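Local coordinates for protein endoribonuclease (Porcine reproductive and respiratory syndrome virus, PDB 5DA1) that acts as a dimerization-dependent endoribonuclease and beta interferon antagonist, and probably degrades viral polyuridine RNA so that host double-stranded RNA sensors are not activated, at residues A[51-56]-A[86-91]; A[142-147]-A[217-222]; A[190-195]-A[212-217]. One frame throughout, in Å; residues are numbered along the deposited sequence.

Interaction 1: residues A[51-56]-A[86-91]; sequences VASLRP and YLTKFV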
loop_
_atom_site.group_PDB
_atom_site.type_symbol
_atom_site.label_atom_id
_atom_site.label_comp_id
_atom_site.label_asym_id
_atom_site.label_seq_id
_atom_site.Cartn_x
_atom_site.Cartn_y
_atom_site.Cartn_z
ATOM N N VAL A 51 -8.366 -22.741 -20.764
ATOM C CA VAL A 51 -7.129 -23.510 -20.773
ATOM C C VAL A 51 -5.898 -22.657 -21.049
ATOM O O VAL A 51 -5.853 -21.861 -21.986
ATOM C CB VAL A 51 -7.172 -24.708 -21.747
ATOM C CG1 VAL A 51 -6.120 -25.702 -21.354
ATOM C CG2 VAL A 51 -8.505 -25.393 -21.701
ATOM N N ALA A 52 -4.911 -22.826 -20.196
ATOM C CA ALA A 52 -3.659 -22.177 -20.401
ATOM C C ALA A 52 -2.671 -23.172 -21.025
ATOM O O ALA A 52 -2.272 -24.158 -20.386
ATOM C CB ALA A 52 -3.145 -21.633 -19.081
ATOM N N SER A 53 -2.285 -22.916 -22.273
ATOM C CA SER A 53 -1.482 -23.862 -23.043
ATOM C C SER A 53 -0.046 -23.393 -23.039
ATOM O O SER A 53 0.301 -22.432 -22.350
ATOM C CB SER A 53 -1.964 -23.887 -24.476
ATOM O OG SER A 53 -3.191 -23.191 -24.615
ATOM N N LEU A 54 0.818 -24.059 -23.791
ATOM C CA LEU A 54 2.102 -23.449 -24.100
ATOM C C LEU A 54 2.149 -23.161 -25.586
ATOM O O LEU A 54 3.030 -22.448 -26.055
ATOM C CB LEU A 54 3.291 -24.281 -23.584
ATOM C CG LEU A 54 3.640 -24.078 -22.084
ATOM C CD1 LEU A 54 4.861 -24.867 -21.579
ATOM C CD2 LEU A 54 3.825 -22.580 -21.757
ATOM N N ARG A 55 1.144 -23.685 -26.294
ATOM C CA ARG A 55 1.003 -23.604 -27.753
ATOM C C ARG A 55 -0.474 -23.699 -27.998
ATOM O O ARG A 55 -1.151 -24.394 -27.252
ATOM C CB ARG A 55 1.657 -24.812 -28.455
ATOM C CG ARG A 55 3.146 -25.042 -28.182
ATOM C CD ARG A 55 4.013 -24.117 -29.024
ATOM N NE ARG A 55 5.319 -23.916 -28.396
ATOM C CZ ARG A 55 6.449 -23.658 -29.059
ATOM N NH1 ARG A 55 6.449 -23.574 -30.393
ATOM N NH2 ARG A 55 7.588 -23.493 -28.388
ATOM N N PRO A 56 -0.982 -23.059 -29.064
ATOM C CA PRO A 56 -2.426 -22.968 -29.277
ATOM C C PRO A 56 -3.138 -24.304 -29.464
ATOM O O PRO A 56 -2.494 -25.338 -29.625
ATOM C CB PRO A 56 -2.539 -22.133 -30.561
ATOM C CG PRO A 56 -1.290 -22.351 -31.243
ATOM C CD PRO A 56 -0.251 -22.418 -30.162
ATOM N N TYR A 86 -0.857 -19.327 -23.718
ATOM C CA TYR A 86 -2.042 -19.213 -24.568
ATOM C C TYR A 86 -3.209 -19.503 -23.692
ATOM O O TYR A 86 -3.089 -20.220 -22.691
ATOM C CB TYR A 86 -1.994 -20.205 -25.738
ATOM C CG TYR A 86 -0.963 -19.828 -26.761
ATOM C CD1 TYR A 86 0.393 -20.018 -26.493
ATOM C CD2 TYR A 86 -1.322 -19.233 -27.974
ATOM C CE1 TYR A 86 1.380 -19.662 -27.414
ATOM C CE2 TYR A 86 -0.329 -18.862 -28.925
ATOM C CZ TYR A 86 1.027 -19.081 -28.625
ATOM O OH TYR A 86 2.062 -18.726 -29.490
ATOM N N LEU A 87 -4.343 -18.943 -24.071
ATOM C CA LEU A 87 -5.561 -19.086 -23.298
ATOM C C LEU A 87 -6.671 -19.412 -24.269
ATOM O O LEU A 87 -6.779 -18.769 -25.316
ATOM C CB LEU A 87 -5.868 -17.769 -22.595
ATOM C CG LEU A 87 -6.187 -17.753 -21.114
ATOM C CD1 LEU A 87 -5.070 -18.355 -20.312
ATOM C CD2 LEU A 87 -6.399 -16.330 -20.723
ATOM N N THR A 88 -7.497 -20.401 -23.945
ATOM C CA THR A 88 -8.659 -20.677 -24.802
ATOM C C THR A 88 -9.945 -20.777 -23.994
ATOM O O THR A 88 -10.027 -21.558 -23.049
ATOM C CB THR A 88 -8.461 -21.950 -25.690
ATOM O OG1 THR A 88 -7.088 -22.064 -26.127
ATOM C CG2 THR A 88 -9.369 -21.900 -26.913
ATOM N N LYS A 89 -10.932 -19.969 -24.354
ATOM C CA LYS A 89 -12.214 -20.029 -23.681
ATOM C C LYS A 89 -13.218 -20.995 -24.351
ATOM O O LYS A 89 -13.686 -20.732 -25.457
ATOM C CB LYS A 89 -12.847 -18.628 -23.561
ATOM C CG LYS A 89 -13.895 -18.485 -22.398
ATOM C CD LYS A 89 -14.982 -17.425 -22.676
ATOM C CE LYS A 89 -15.488 -16.771 -21.356
ATOM N NZ LYS A 89 -16.987 -16.615 -21.229
ATOM N N PHE A 90 -13.559 -22.083 -23.653
ATOM C CA PHE A 90 -14.657 -22.975 -24.042
ATOM C C PHE A 90 -15.953 -22.683 -23.301
ATOM O O PHE A 90 -15.980 -22.608 -22.079
ATOM C CB PHE A 90 -14.267 -24.431 -23.779
ATOM C CG PHE A 90 -13.177 -24.915 -24.662
ATOM C CD1 PHE A 90 -13.465 -25.403 -25.938
ATOM C CD2 PHE A 90 -11.856 -24.845 -24.248
ATOM C CE1 PHE A 90 -12.462 -25.840 -26.779
ATOM C CE2 PHE A 90 -10.831 -25.288 -25.083
ATOM C CZ PHE A 90 -11.141 -25.794 -26.353
ATOM N N VAL A 91 -17.037 -22.543 -24.035
ATOM C CA VAL A 91 -18.343 -22.377 -23.412
ATOM C C VAL A 91 -19.342 -23.370 -24.007
ATOM O O VAL A 91 -19.548 -23.416 -25.233
ATOM C CB VAL A 91 -18.821 -20.923 -23.523
ATOM C CG1 VAL A 91 -20.358 -20.807 -23.439
ATOM C CG2 VAL A 91 -18.132 -20.101 -22.445
#
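The carbonyl oxygen of V51 is held by one hydrogen bond and one CA-H...O contact from the same strand: the bond comes from the amide of T88, with V51 O to T88 N at 2.9 Å, and the contact from L87, with V51 O to L87 CA at 3.1 Å. The amide lies in the carbonyl plane on a lone pair. The return bond, V51 N to T88 O at 3.1 Å, is nearly straight (163°), so V51 and T88 form an antiparallel hydrogen-bonded pair. A52 and L87 follow as the non-hydrogen-bonded pair, with A52 CB 4.0 Å from L87 CD1. On the opposite face of the sheet V51 CG2, anti to its carbonyl carbon, meets the F90 ring at its edge. Further along, the chain through L54 and R55 turns back over Y86. There P56 CD sits 3.9 Å from the Y86 ring centroid and 15° off its normal, a CH-pi contact over the same face that the R55 carbonyl carbon covers. T88 OG1 is bonded to S61 OG. These strands belong to the mixed sheet of the N-terminal domain: strand 49-53 pairs on its far side with strand 37-39 through A52 and T39, while strand 83-91 also pairs with strands 62-65 and 94-96.

Interaction 2: residues A[142-147]-A[217-222]; sequences GCHHVT and TAYFQL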
loop_
_atom_site.group_PDB
_atom_site.type_symbol
_atom_site.label_atom_id
_atom_site.label_comp_id
_atom_site.label_asym_id
_atom_site.label_seq_id
_atom_site.Cartn_x
_atom_site.Cartn_y
_atom_site.Cartn_z
ATOM N N GLY A 142 0.904 12.064 -10.999
ATOM C CA GLY A 142 1.628 11.408 -12.051
ATOM C C GLY A 142 2.466 10.232 -11.615
ATOM O O GLY A 142 3.494 9.975 -12.209
ATOM N N CYS A 143 2.046 9.495 -10.603
ATOM C CA CYS A 143 2.771 8.285 -10.274
ATOM C C CYS A 143 1.866 7.068 -10.475
ATOM O O CYS A 143 1.379 6.440 -9.522
ATOM C CB CYS A 143 3.330 8.390 -8.871
ATOM S SG CYS A 143 2.260 9.329 -7.764
ATOM N N HIS A 144 1.619 6.760 -11.740
ATOM C CA HIS A 144 0.607 5.806 -12.104
ATOM C C HIS A 144 1.246 4.528 -12.611
ATOM O O HIS A 144 0.622 3.726 -13.329
ATOM C CB HIS A 144 -0.284 6.403 -13.160
ATOM C CG HIS A 144 -0.954 7.668 -12.732
ATOM N ND1 HIS A 144 -1.976 7.699 -11.803
ATOM C CD2 HIS A 144 -0.779 8.945 -13.141
ATOM C CE1 HIS A 144 -2.381 8.945 -11.640
ATOM N NE2 HIS A 144 -1.679 9.716 -12.449
ATOM N N HIS A 145 2.503 4.332 -12.249
ATOM C CA HIS A 145 3.150 3.129 -12.684
ATOM C C HIS A 145 3.919 2.466 -11.569
ATOM O O HIS A 145 4.232 3.087 -10.540
ATOM C CB HIS A 145 4.051 3.387 -13.872
ATOM C CG HIS A 145 4.379 2.155 -14.640
ATOM N ND1 HIS A 145 5.627 1.572 -14.609
ATOM C CD2 HIS A 145 3.613 1.382 -15.448
ATOM C CE1 HIS A 145 5.621 0.501 -15.386
ATOM N NE2 HIS A 145 4.410 0.366 -15.908
ATOM N N VAL A 146 4.218 1.192 -11.776
ATOM C CA VAL A 146 4.797 0.418 -10.706
ATOM C C VAL A 146 6.204 0.924 -10.440
ATOM O O VAL A 146 6.737 0.743 -9.353
ATOM C CB VAL A 146 4.722 -1.092 -10.970
ATOM C CG1 VAL A 146 5.559 -1.481 -12.171
ATOM C CG2 VAL A 146 5.050 -1.859 -9.709
ATOM N N THR A 147 6.759 1.640 -11.401
ATOM C CA THR A 147 8.094 2.190 -11.256
ATOM C C THR A 147 8.126 3.585 -10.628
ATOM O O THR A 147 9.189 4.078 -10.326
ATOM C CB THR A 147 8.722 2.286 -12.613
ATOM O OG1 THR A 147 7.720 2.748 -13.542
ATOM C CG2 THR A 147 9.202 0.914 -13.045
ATOM N N THR A 217 -0.672 14.393 -18.422
ATOM C CA THR A 217 -0.797 13.197 -17.586
ATOM C C THR A 217 -1.665 12.112 -18.236
ATOM O O THR A 217 -2.183 12.301 -19.330
ATOM C CB THR A 217 -1.272 13.558 -16.143
ATOM O OG1 THR A 217 -1.037 12.450 -15.261
ATOM C CG2 THR A 217 -2.770 13.959 -16.115
ATOM N N ALA A 218 -1.799 10.970 -17.568
ATOM C CA ALA A 218 -2.463 9.813 -18.148
ATOM C C ALA A 218 -2.639 8.773 -17.085
ATOM O O ALA A 218 -1.689 8.369 -16.435
ATOM C CB ALA A 218 -1.658 9.232 -19.316
ATOM N N TYR A 219 -3.867 8.330 -16.910
ATOM C CA TYR A 219 -4.149 7.408 -15.863
ATOM C C TYR A 219 -5.346 6.550 -16.195
ATOM O O TYR A 219 -6.241 6.956 -16.914
ATOM C CB TYR A 219 -4.350 8.153 -14.557
ATOM C CG TYR A 219 -5.501 9.130 -14.561
ATOM C CD1 TYR A 219 -6.793 8.703 -14.362
ATOM C CD2 TYR A 219 -5.273 10.489 -14.718
ATOM C CE1 TYR A 219 -7.829 9.598 -14.345
ATOM C CE2 TYR A 219 -6.297 11.396 -14.722
ATOM C CZ TYR A 219 -7.576 10.964 -14.531
ATOM O OH TYR A 219 -8.614 11.886 -14.519
ATOM N N PHE A 220 -5.322 5.334 -15.667
ATOM C CA PHE A 220 -6.371 4.362 -15.852
ATOM C C PHE A 220 -7.437 4.567 -14.819
ATOM O O PHE A 220 -7.221 5.221 -13.813
ATOM C CB PHE A 220 -5.790 2.952 -15.723
ATOM C CG PHE A 220 -5.225 2.421 -16.992
ATOM C CD1 PHE A 220 -6.043 2.229 -18.104
ATOM C CD2 PHE A 220 -3.881 2.130 -17.094
ATOM C CE1 PHE A 220 -5.537 1.740 -19.286
ATOM C CE2 PHE A 220 -3.349 1.637 -18.295
ATOM C CZ PHE A 220 -4.176 1.444 -19.386
ATOM N N GLN A 221 -8.603 3.998 -15.069
ATOM C CA GLN A 221 -9.645 3.990 -14.069
ATOM C C GLN A 221 -10.694 2.938 -14.381
ATOM O O GLN A 221 -10.934 2.649 -15.550
ATOM C CB GLN A 221 -10.287 5.349 -14.005
ATOM C CG GLN A 221 -10.825 5.682 -12.678
ATOM C CD GLN A 221 -11.222 7.113 -12.645
ATOM O OE1 GLN A 221 -10.364 7.995 -12.518
ATOM N NE2 GLN A 221 -12.531 7.379 -12.801
ATOM N N LEU A 222 -11.304 2.383 -13.329
ATOM C CA LEU A 222 -12.387 1.407 -13.430
ATOM C C LEU A 222 -13.742 2.046 -13.748
ATOM O O LEU A 222 -13.964 3.233 -13.465
ATOM C CB LEU A 222 -12.534 0.631 -12.124
ATOM C CG LEU A 222 -11.416 -0.278 -11.645
ATOM C CD1 LEU A 222 -11.757 -0.854 -10.263
ATOM C CD2 LEU A 222 -11.157 -1.370 -12.679
#
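This is a side-chain packing contact in the endoribonuclease domain, where the loop after strand 139-141 sets one histidine ring on strand 217-221, an outermost strand of a three-stranded antiparallel sheet. The evidence is a single well-centred CH-pi contact: Y219 CB stands 3.6 Å from the centroid of the H144 ring and only 9° off its normal. H144 CG is anti to its carbonyl carbon, which swings the imidazole toward the strand and lays one face on that methylene. The Y219 ring itself leads away, because its CG lies between the backbone N and the carbonyl carbon (chi1 61°). The two rings meet obliquely, 36° between planes with centroids 5.6 Å apart. H144 is a predicted active-site residue, together with H129 and K173, and two histidines with a lysine are the catalytic set of the EndoU family. H144 ND1 is bonded to the carbonyl oxygen of T177, which would fix the ring's rotation and place the proton on ND1, probably leaving NE2 as the basic nitrogen. T217 OG1, anti to its backbone N, approaches the ring at its edge, 4.0 Å from H144 NE2, without bonding to it. That hydroxyl bonds instead to the carbonyl oxygen of H129, so the start of strand 217-221 touches both predicted histidines: one through its ring edge, the other through its backbone. The A218 carbonyl adds a further polar neighbour, A218 O lying 3.5 Å from H144 CD2.

Interaction 3: residues A[190-195]-A[212-217]; sequences LHPETQ and VWKDKT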
loop_
_atom_site.group_PDB
_atom_site.type_symbol
_atom_site.label_atom_id
_atom_site.label_comp_id
_atom_site.label_asym_id
_atom_site.label_seq_id
_atom_site.Cartn_x
_atom_site.Cartn_y
_atom_site.Cartn_z
ATOM N N LEU A 190 -0.984 8.026 -26.350
ATOM C CA LEU A 190 -0.387 9.127 -25.619
ATOM C C LEU A 190 -0.291 10.405 -26.438
ATOM O O LEU A 190 0.137 11.448 -25.934
ATOM C CB LEU A 190 0.973 8.704 -25.041
ATOM C CG LEU A 190 0.934 7.516 -24.046
ATOM C CD1 LEU A 190 2.251 7.330 -23.361
ATOM C CD2 LEU A 190 -0.185 7.632 -23.002
ATOM N N HIS A 191 -0.728 10.331 -27.692
ATOM C CA HIS A 191 -0.500 11.411 -28.640
ATOM C C HIS A 191 -1.734 11.655 -29.475
ATOM O O HIS A 191 -1.813 11.207 -30.626
ATOM C CB HIS A 191 0.703 11.071 -29.511
ATOM C CG HIS A 191 1.848 10.519 -28.732
ATOM N ND1 HIS A 191 2.540 11.269 -27.803
ATOM C CD2 HIS A 191 2.392 9.278 -28.697
ATOM C CE1 HIS A 191 3.478 10.520 -27.244
ATOM N NE2 HIS A 191 3.411 9.308 -27.769
ATOM N N PRO A 192 -2.726 12.335 -28.878
ATOM C CA PRO A 192 -3.927 12.797 -29.587
ATOM C C PRO A 192 -3.837 14.288 -29.942
ATOM O O PRO A 192 -2.915 14.991 -29.481
ATOM C CB PRO A 192 -5.038 12.575 -28.558
ATOM C CG PRO A 192 -4.342 12.798 -27.221
ATOM C CD PRO A 192 -2.849 12.534 -27.420
ATOM N N GLU A 193 -4.791 14.753 -30.750
ATOM C CA GLU A 193 -4.838 16.162 -31.147
ATOM C C GLU A 193 -5.595 17.021 -30.108
ATOM O O GLU A 193 -5.100 18.083 -29.717
ATOM C CB GLU A 193 -5.353 16.321 -32.611
ATOM C CG GLU A 193 -6.246 17.580 -32.947
ATOM C CD GLU A 193 -5.529 18.977 -32.908
ATOM O OE1 GLU A 193 -4.311 19.082 -32.581
ATOM O OE2 GLU A 193 -6.220 19.988 -33.211
ATOM N N THR A 194 -6.757 16.548 -29.648
ATOM C CA THR A 194 -7.597 17.314 -28.702
ATOM C C THR A 194 -6.920 17.587 -27.341
ATOM O O THR A 194 -5.861 17.028 -27.047
ATOM C CB THR A 194 -8.960 16.631 -28.494
ATOM O OG1 THR A 194 -8.751 15.233 -28.298
ATOM C CG2 THR A 194 -9.836 16.813 -29.715
ATOM N N GLN A 195 -7.517 18.443 -26.517
ATOM C CA GLN A 195 -6.939 18.754 -25.186
ATOM C C GLN A 195 -6.951 17.545 -24.186
ATOM O O GLN A 195 -6.074 17.408 -23.309
ATOM C CB GLN A 195 -7.598 20.023 -24.588
ATOM C CG GLN A 195 -6.661 20.928 -23.742
ATOM C CD GLN A 195 -5.334 21.358 -24.450
ATOM O OE1 GLN A 195 -5.028 20.956 -25.586
ATOM N NE2 GLN A 195 -4.545 22.179 -23.752
ATOM N N VAL A 212 -6.397 10.614 -20.870
ATOM C CA VAL A 212 -5.142 11.217 -21.281
ATOM C C VAL A 212 -5.291 12.740 -21.397
ATOM O O VAL A 212 -6.259 13.234 -21.981
ATOM C CB VAL A 212 -4.657 10.648 -22.609
ATOM C CG1 VAL A 212 -3.253 11.150 -22.899
ATOM C CG2 VAL A 212 -4.679 9.133 -22.582
ATOM N N TRP A 213 -4.349 13.477 -20.822
ATOM C CA TRP A 213 -4.279 14.909 -21.011
ATOM C C TRP A 213 -2.939 15.243 -21.671
ATOM O O TRP A 213 -1.913 15.398 -21.003
ATOM C CB TRP A 213 -4.422 15.641 -19.689
ATOM C CG TRP A 213 -5.635 15.267 -18.889
ATOM C CD1 TRP A 213 -5.818 14.126 -18.161
ATOM C CD2 TRP A 213 -6.816 16.061 -18.691
ATOM N NE1 TRP A 213 -7.044 14.152 -17.535
ATOM C CE2 TRP A 213 -7.674 15.329 -17.842
ATOM C CE3 TRP A 213 -7.235 17.315 -19.158
ATOM C CZ2 TRP A 213 -8.926 15.805 -17.456
ATOM C CZ3 TRP A 213 -8.468 17.788 -18.775
ATOM C CH2 TRP A 213 -9.304 17.037 -17.934
ATOM N N LYS A 214 -2.968 15.328 -22.998
ATOM C CA LYS A 214 -1.774 15.571 -23.820
ATOM C C LYS A 214 -1.260 16.988 -23.552
ATOM O O LYS A 214 -2.066 17.927 -23.492
ATOM C CB LYS A 214 -2.156 15.381 -25.301
ATOM C CG LYS A 214 -1.073 15.661 -26.375
ATOM C CD LYS A 214 -0.994 17.162 -26.806
ATOM C CE LYS A 214 -2.348 17.784 -27.235
ATOM N NZ LYS A 214 -2.754 17.340 -28.595
ATOM N N ASP A 215 0.045 17.156 -23.324
ATOM C CA ASP A 215 0.965 16.079 -23.015
ATOM C C ASP A 215 1.280 16.367 -21.553
ATOM O O ASP A 215 2.367 16.862 -21.219
ATOM C CB ASP A 215 2.265 16.168 -23.844
ATOM C CG ASP A 215 2.097 16.930 -25.177
ATOM O OD1 ASP A 215 1.795 18.146 -25.148
ATOM O OD2 ASP A 215 2.287 16.325 -26.259
ATOM N N LYS A 216 0.313 16.113 -20.678
ATOM C CA LYS A 216 0.494 16.420 -19.266
ATOM C C LYS A 216 0.440 15.135 -18.378
ATOM O O LYS A 216 1.426 14.802 -17.681
ATOM C CB LYS A 216 -0.474 17.535 -18.811
ATOM C CG LYS A 216 -0.776 18.632 -19.892
ATOM C CD LYS A 216 -1.492 19.881 -19.307
ATOM C CE LYS A 216 -0.487 21.021 -18.989
ATOM N NZ LYS A 216 -0.821 21.794 -17.735
ATOM N N THR A 217 -0.672 14.393 -18.422
ATOM C CA THR A 217 -0.797 13.197 -17.586
ATOM C C THR A 217 -1.665 12.112 -18.236
ATOM O O THR A 217 -2.183 12.301 -19.330
ATOM C CB THR A 217 -1.272 13.558 -16.143
ATOM O OG1 THR A 217 -1.037 12.450 -15.261
ATOM C CG2 THR A 217 -2.770 13.959 -16.115
#
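The 190-195 backbone is an irregular loop lying beside the end of strand 206-213, with L190 CA 6.8 Å from V212 CA and Q195 CA 6.2 Å from K214 CA. K214 carries most of the contact. Its CG is anti to the backbone N (chi1 177°), which sends the chain toward the loop, and bends at the next three torsions fold the ammonium in among successive backbone carbonyls. K214 NZ bonds to P192 O at 2.5 Å and to E193 O at 2.7 Å, both from above the carbonyl planes, and weakly to T194 O at 3.5 Å. K214 opens the short connection of the beta hairpin formed by strands 206-213 and 217-221, whose pairing next to the turn holds a classic beta bulge: K216 and T217 both face W213, and W213 O accepts from both of their amides. A cis peptide precedes D215 in the turn. Lower along the lysine, the chain slides past the proline ring in the opposite direction, with K214 CB 3.6 Å from P192 CD. The carboxylate of E193 lies near the ammonium without touching it, E193 OE1 being 4.6 Å from K214 NZ, and may help favour its charged state. At the strand end, V212 CG1 packs 4.4 Å from L190 CA.

How the interactions relate
Interaction 1 comes first along the chain, closing before the other two open, and belongs to the mixed sheet of the N-terminal domain. Its centre lies about 30 Å from that of interaction 2 and 37 Å from that of interaction 3, on the opposite side of the chain's centre. Interactions 2 and 3 lie in the endoribonuclease domain with centres about 14 Å apart. They share T217, where the hairpin turn of interaction 3 enters the strand of interaction 2. W213 and Y219 also pack together, and the W213 side chain lies about 8 Å from that of H144, so the end of this hairpin is near the predicted active site, whereas interaction 1 is remote from it.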